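Local coordinates for chitin oligosaccharide binding protein NagB2 (Paenibacillus sp. FPU-7, PDB 7EHU) that binds N,N'-diacetylchitobiose and N,N',N''-triacetylchitotriose, probably as the extracellular solute-binding component of a bacterial sugar importer, at residues N205-E218 and K382-P394. Sequence-based numbering, arbitrary orientation.
Sequences NSLFVATAGPEAQE and KAAFPAFDALVQP. With NAG (2-acetamido-2-deoxy-beta-D-glucopyranose), chain B.
Helix 205-212 and the short strand 383-385 run at 125° to each other, their axes 11.5 Å apart, and F385 points from the strand toward the helix. V209 sits over one face of the F385 ring, its CG1 3.6 Å from the ring centroid in a CH-pi contact, while S206 OG lies at the ring edge. Beyond the strand, two side-chain amides grip the backbone. N205 OD1 accepts a hydrogen bond from F388 N at 2.9 Å, the donor standing 45° above the carbonyl plane, and the same oxygen meets the edge of the F388 ring. Q217, extended beyond CG, sends NE2 to P386 O at 2.9 Å, with P386 O lying near the plane of the Q217 amide; its OE1 takes a weak bond from N205 ND2, linking the two amides loosely. In this periplasmic-binding-protein fold they probably help to fix the 386-388 backbone, which leads to D389 of the sugar pocket, where D389 OD2 accepts a hydrogen bond from NAG O4 at 2.7 Å and R77 forms a salt bridge with D389 OD1. A leucine in place of Q217 would probably leave P386 O without this donor and N205 ND2 without its weak acceptor. L391 CD1 packs against the Q217 amide and E218 OE1, and a water lies within hydrogen-bonding distance of both Q217 O and L391 O.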
loop_
_atom_site.group_PDB
_atom_site.type_symbol
_atom_site.label_atom_id
_atom_site.label_comp_id
_atom_site.label_asym_id
_atom_site.label_seq_id
_atom_site.Cartn_x
_atom_site.Cartn_y
_atom_site.Cartn_z
ATOM N N ASN A 205 10.042 1.623 -6.110
ATOM C CA ASN A 205 10.518 0.839 -4.973
ATOM C C ASN A 205 10.837 -0.587 -5.372
ATOM O O ASN A 205 11.920 -1.092 -5.044
ATOM C CB ASN A 205 9.677 1.223 -3.736
ATOM C CG ASN A 205 9.918 0.438 -2.444
ATOM O OD1 ASN A 205 8.995 0.189 -1.661
ATOM N ND2 ASN A 205 11.105 -0.153 -2.324
ATOM N N SER A 206 9.986 -1.218 -6.177
ATOM C CA SER A 206 10.334 -2.556 -6.641
ATOM C C SER A 206 11.528 -2.544 -7.586
ATOM O O SER A 206 12.307 -3.498 -7.583
ATOM C CB SER A 206 9.127 -3.292 -7.216
ATOM O OG SER A 206 8.304 -3.787 -6.174
ATOM N N LEU A 207 11.699 -1.473 -8.372
ATOM C CA LEU A 207 12.875 -1.352 -9.227
ATOM C C LEU A 207 14.157 -1.286 -8.413
ATOM O O LEU A 207 15.103 -2.026 -8.685
ATOM C CB LEU A 207 12.766 -0.132 -10.129
ATOM C CG LEU A 207 12.172 -0.424 -11.500
ATOM C CD1 LEU A 207 11.727 0.877 -12.171
ATOM C CD2 LEU A 207 13.180 -1.140 -12.367
ATOM N N PHE A 208 14.223 -0.391 -7.416
ATOM C CA PHE A 208 15.495 -0.230 -6.709
ATOM C C PHE A 208 15.781 -1.378 -5.748
ATOM O O PHE A 208 16.950 -1.636 -5.457
ATOM C CB PHE A 208 15.747 1.177 -6.133
ATOM C CG PHE A 208 14.848 1.629 -4.998
ATOM C CD1 PHE A 208 14.936 1.079 -3.725
ATOM C CD2 PHE A 208 14.000 2.718 -5.174
ATOM C CE1 PHE A 208 14.147 1.579 -2.688
ATOM C CE2 PHE A 208 13.222 3.196 -4.142
ATOM C CZ PHE A 208 13.297 2.627 -2.916
ATOM N N VAL A 209 14.760 -2.091 -5.276
ATOM C CA VAL A 209 15.035 -3.316 -4.540
ATOM C C VAL A 209 15.513 -4.395 -5.503
ATOM O O VAL A 209 16.426 -5.167 -5.186
ATOM C CB VAL A 209 13.821 -3.734 -3.683
ATOM C CG1 VAL A 209 14.000 -5.153 -3.123
ATOM C CG2 VAL A 209 13.574 -2.710 -2.558
ATOM N N ALA A 210 14.939 -4.442 -6.708
ATOM C CA ALA A 210 15.397 -5.411 -7.701
ATOM C C ALA A 210 16.843 -5.161 -8.106
ATOM O O ALA A 210 17.580 -6.115 -8.382
ATOM C CB ALA A 210 14.507 -5.383 -8.947
ATOM N N THR A 211 17.270 -3.896 -8.166
ATOM C CA THR A 211 18.634 -3.595 -8.590
ATOM C C THR A 211 19.635 -3.616 -7.444
ATOM O O THR A 211 20.782 -4.006 -7.656
ATOM C CB THR A 211 18.711 -2.237 -9.294
ATOM O OG1 THR A 211 18.199 -1.224 -8.429
ATOM C CG2 THR A 211 17.951 -2.235 -10.600
ATOM N N ALA A 212 19.243 -3.196 -6.238
ATOM C CA ALA A 212 20.181 -3.028 -5.138
ATOM C C ALA A 212 20.012 -4.060 -4.033
ATOM O O ALA A 212 20.919 -4.214 -3.213
ATOM C CB ALA A 212 20.025 -1.630 -4.526
ATOM N N GLY A 213 18.883 -4.766 -3.993
ATOM C CA GLY A 213 18.591 -5.665 -2.906
ATOM C C GLY A 213 17.830 -4.998 -1.782
ATOM O O GLY A 213 17.822 -3.770 -1.656
ATOM N N PRO A 214 17.180 -5.802 -0.932
ATOM C CA PRO A 214 16.344 -5.219 0.138
ATOM C C PRO A 214 17.130 -4.520 1.231
ATOM O O PRO A 214 16.568 -3.681 1.938
ATOM C CB PRO A 214 15.583 -6.432 0.691
ATOM C CG PRO A 214 16.502 -7.594 0.405
ATOM C CD PRO A 214 17.166 -7.276 -0.916
ATOM N N GLU A 215 18.396 -4.859 1.423
ATOM C CA GLU A 215 19.209 -4.223 2.451
ATOM C C GLU A 215 19.437 -2.742 2.167
ATOM O O GLU A 215 19.677 -1.964 3.088
ATOM C CB GLU A 215 20.539 -4.973 2.521
ATOM C CG GLU A 215 21.370 -4.904 1.236
ATOM C CD GLU A 215 20.986 -5.879 0.088
ATOM O OE1 GLU A 215 21.631 -5.740 -0.968
ATOM O OE2 GLU A 215 20.083 -6.744 0.186
ATOM N N ALA A 216 19.396 -2.339 0.897
ATOM C CA ALA A 216 19.638 -0.934 0.578
ATOM C C ALA A 216 18.590 -0.029 1.220
ATOM O O ALA A 216 18.933 0.983 1.836
ATOM C CB ALA A 216 19.687 -0.733 -0.936
ATOM N N GLN A 217 17.304 -0.371 1.096
ATOM C CA GLN A 217 16.291 0.495 1.687
ATOM C C GLN A 217 16.285 0.394 3.204
ATOM O O GLN A 217 15.895 1.352 3.877
ATOM C CB GLN A 217 14.910 0.215 1.106
ATOM C CG GLN A 217 14.375 -1.191 1.301
ATOM C CD GLN A 217 12.916 -1.291 0.939
ATOM O OE1 GLN A 217 12.373 -0.418 0.234
ATOM N NE2 GLN A 217 12.263 -2.344 1.420
ATOM N N GLU A 218 16.723 -0.742 3.760
ATOM C CA GLU A 218 16.841 -0.849 5.211
ATOM C C GLU A 218 17.925 0.077 5.740
ATOM O O GLU A 218 17.835 0.559 6.875
ATOM C CB GLU A 218 17.187 -2.287 5.612
ATOM C CG GLU A 218 16.112 -3.317 5.280
ATOM C CD GLU A 218 14.912 -3.311 6.226
ATOM O OE1 GLU A 218 13.855 -3.845 5.804
ATOM O OE2 GLU A 218 15.023 -2.815 7.377
ATOM N N LYS A 382 10.862 -15.901 -2.845
ATOM C CA LYS A 382 11.816 -16.264 -1.798
ATOM C C LYS A 382 11.431 -15.621 -0.472
ATOM O O LYS A 382 11.505 -16.259 0.587
ATOM C CB LYS A 382 13.210 -15.801 -2.238
ATOM C CG LYS A 382 14.317 -15.862 -1.188
ATOM C CD LYS A 382 15.628 -15.297 -1.755
ATOM C CE LYS A 382 16.851 -15.749 -0.961
ATOM N NZ LYS A 382 18.087 -15.770 -1.814
ATOM N N ALA A 383 11.005 -14.365 -0.513
ATOM C CA ALA A 383 10.667 -13.589 0.672
ATOM C C ALA A 383 9.957 -12.321 0.224
ATOM O O ALA A 383 9.959 -11.969 -0.959
ATOM C CB ALA A 383 11.920 -13.222 1.470
ATOM N N ALA A 384 9.368 -11.630 1.190
ATOM C CA ALA A 384 8.792 -10.310 0.964
ATOM C C ALA A 384 9.695 -9.226 1.545
ATOM O O ALA A 384 10.538 -9.485 2.412
ATOM C CB ALA A 384 7.401 -10.202 1.595
ATOM N N PHE A 385 9.511 -8.003 1.055
ATOM C CA PHE A 385 10.144 -6.834 1.628
ATOM C C PHE A 385 9.086 -5.753 1.828
ATOM O O PHE A 385 8.165 -5.618 1.008
ATOM C CB PHE A 385 11.295 -6.293 0.759
ATOM C CG PHE A 385 10.913 -5.906 -0.641
ATOM C CD1 PHE A 385 10.943 -6.848 -1.664
ATOM C CD2 PHE A 385 10.567 -4.595 -0.945
ATOM C CE1 PHE A 385 10.641 -6.477 -2.958
ATOM C CE2 PHE A 385 10.260 -4.233 -2.232
ATOM C CZ PHE A 385 10.299 -5.170 -3.235
ATOM N N PRO A 386 9.178 -4.979 2.898
ATOM C CA PRO A 386 8.181 -3.933 3.146
ATOM C C PRO A 386 8.341 -2.779 2.169
ATOM O O PRO A 386 9.360 -2.627 1.490
ATOM C CB PRO A 386 8.511 -3.485 4.575
ATOM C CG PRO A 386 9.986 -3.697 4.677
ATOM C CD PRO A 386 10.257 -4.967 3.899
ATOM N N ALA A 387 7.303 -1.957 2.089
ATOM C CA ALA A 387 7.401 -0.723 1.324
ATOM C C ALA A 387 8.422 0.209 1.966
ATOM O O ALA A 387 8.564 0.268 3.195
ATOM C CB ALA A 387 6.056 -0.024 1.234
ATOM N N PHE A 388 9.143 0.954 1.120
ATOM C CA PHE A 388 10.195 1.831 1.622
ATOM C C PHE A 388 9.658 2.853 2.629
ATOM O O PHE A 388 10.408 3.300 3.508
ATOM C CB PHE A 388 10.918 2.547 0.469
ATOM C CG PHE A 388 10.184 3.757 -0.017
ATOM C CD1 PHE A 388 9.046 3.633 -0.791
ATOM C CD2 PHE A 388 10.596 5.018 0.356
ATOM C CE1 PHE A 388 8.341 4.753 -1.172
ATOM C CE2 PHE A 388 9.892 6.135 -0.029
ATOM C CZ PHE A 388 8.767 5.998 -0.804
ATOM N N ASP A 389 8.373 3.215 2.552
ATOM C CA ASP A 389 7.810 4.219 3.459
ATOM C C ASP A 389 7.549 3.677 4.849
ATOM O O ASP A 389 7.293 4.464 5.768
ATOM C CB ASP A 389 6.668 4.839 2.682
ATOM C CG ASP A 389 5.374 4.044 2.639
ATOM O OD1 ASP A 389 4.819 3.304 3.328
ATOM O OD2 ASP A 389 5.550 3.394 1.524
ATOM N N ALA A 390 7.733 2.370 5.053
ATOM C CA ALA A 390 7.817 1.847 6.406
ATOM C C ALA A 390 9.168 2.151 7.046
ATOM O O ALA A 390 9.275 2.145 8.282
ATOM C CB ALA A 390 7.615 0.332 6.405
ATOM N N LEU A 391 10.189 2.433 6.230
ATOM C CA LEU A 391 11.585 2.426 6.655
ATOM C C LEU A 391 12.252 3.791 6.649
ATOM O O LEU A 391 13.386 3.899 7.141
ATOM C CB LEU A 391 12.401 1.525 5.711
ATOM C CG LEU A 391 11.891 0.103 5.506
ATOM C CD1 LEU A 391 12.756 -0.660 4.521
ATOM C CD2 LEU A 391 11.826 -0.625 6.840
ATOM N N VAL A 392 11.642 4.802 6.033
ATOM C CA VAL A 392 12.240 6.123 5.941
ATOM C C VAL A 392 11.287 7.140 6.547
ATOM O O VAL A 392 10.079 6.925 6.655
ATOM C CB VAL A 392 12.658 6.538 4.510
ATOM C CG1 VAL A 392 13.586 5.514 3.892
ATOM C CG2 VAL A 392 11.437 6.769 3.639
ATOM N N GLN A 393 11.856 8.266 6.926
ATOM C CA GLN A 393 11.096 9.309 7.573
ATOM C C GLN A 393 10.093 9.920 6.590
ATOM O O GLN A 393 10.352 9.962 5.382
ATOM C CB GLN A 393 12.055 10.390 8.056
ATOM C CG GLN A 393 13.085 9.933 9.105
ATOM C CD GLN A 393 14.443 9.379 8.525
ATOM O OE1 GLN A 393 14.518 8.798 7.413
ATOM N NE2 GLN A 393 15.521 9.568 9.300
ATOM N N PRO A 394 8.938 10.409 7.092
ATOM C CA PRO A 394 7.939 11.029 6.205
ATOM C C PRO A 394 8.500 12.081 5.264
ATOM O O PRO A 394 8.133 12.124 4.082
ATOM C CB PRO A 394 6.927 11.607 7.207
ATOM C CG PRO A 394 6.957 10.630 8.329
ATOM C CD PRO A 394 8.421 10.260 8.465
HETATM C C1 NAG B . -0.652 2.497 0.296
HETATM C C2 NAG B . 0.157 3.737 0.589
HETATM C C3 NAG B . 1.624 3.525 0.219
HETATM C C4 NAG B . 2.166 2.275 0.902
HETATM C C5 NAG B . 1.276 1.075 0.594
HETATM C C6 NAG B . 1.691 -0.186 1.324
HETATM C C7 NAG B . -0.919 5.938 0.572
HETATM C C8 NAG B . -1.403 7.082 -0.277
HETATM N N2 NAG B . -0.379 4.909 -0.083
HETATM O O3 NAG B . 2.352 4.682 0.613
HETATM O O4 NAG B . 3.481 1.957 0.456
HETATM O O5 NAG B . -0.077 1.379 0.968
HETATM O O6 NAG B . 1.653 -0.017 2.733
HETATM O O7 NAG B . -1.003 5.953 1.801
HETATM O O HOH W 1 15.891 3.099 5.948
#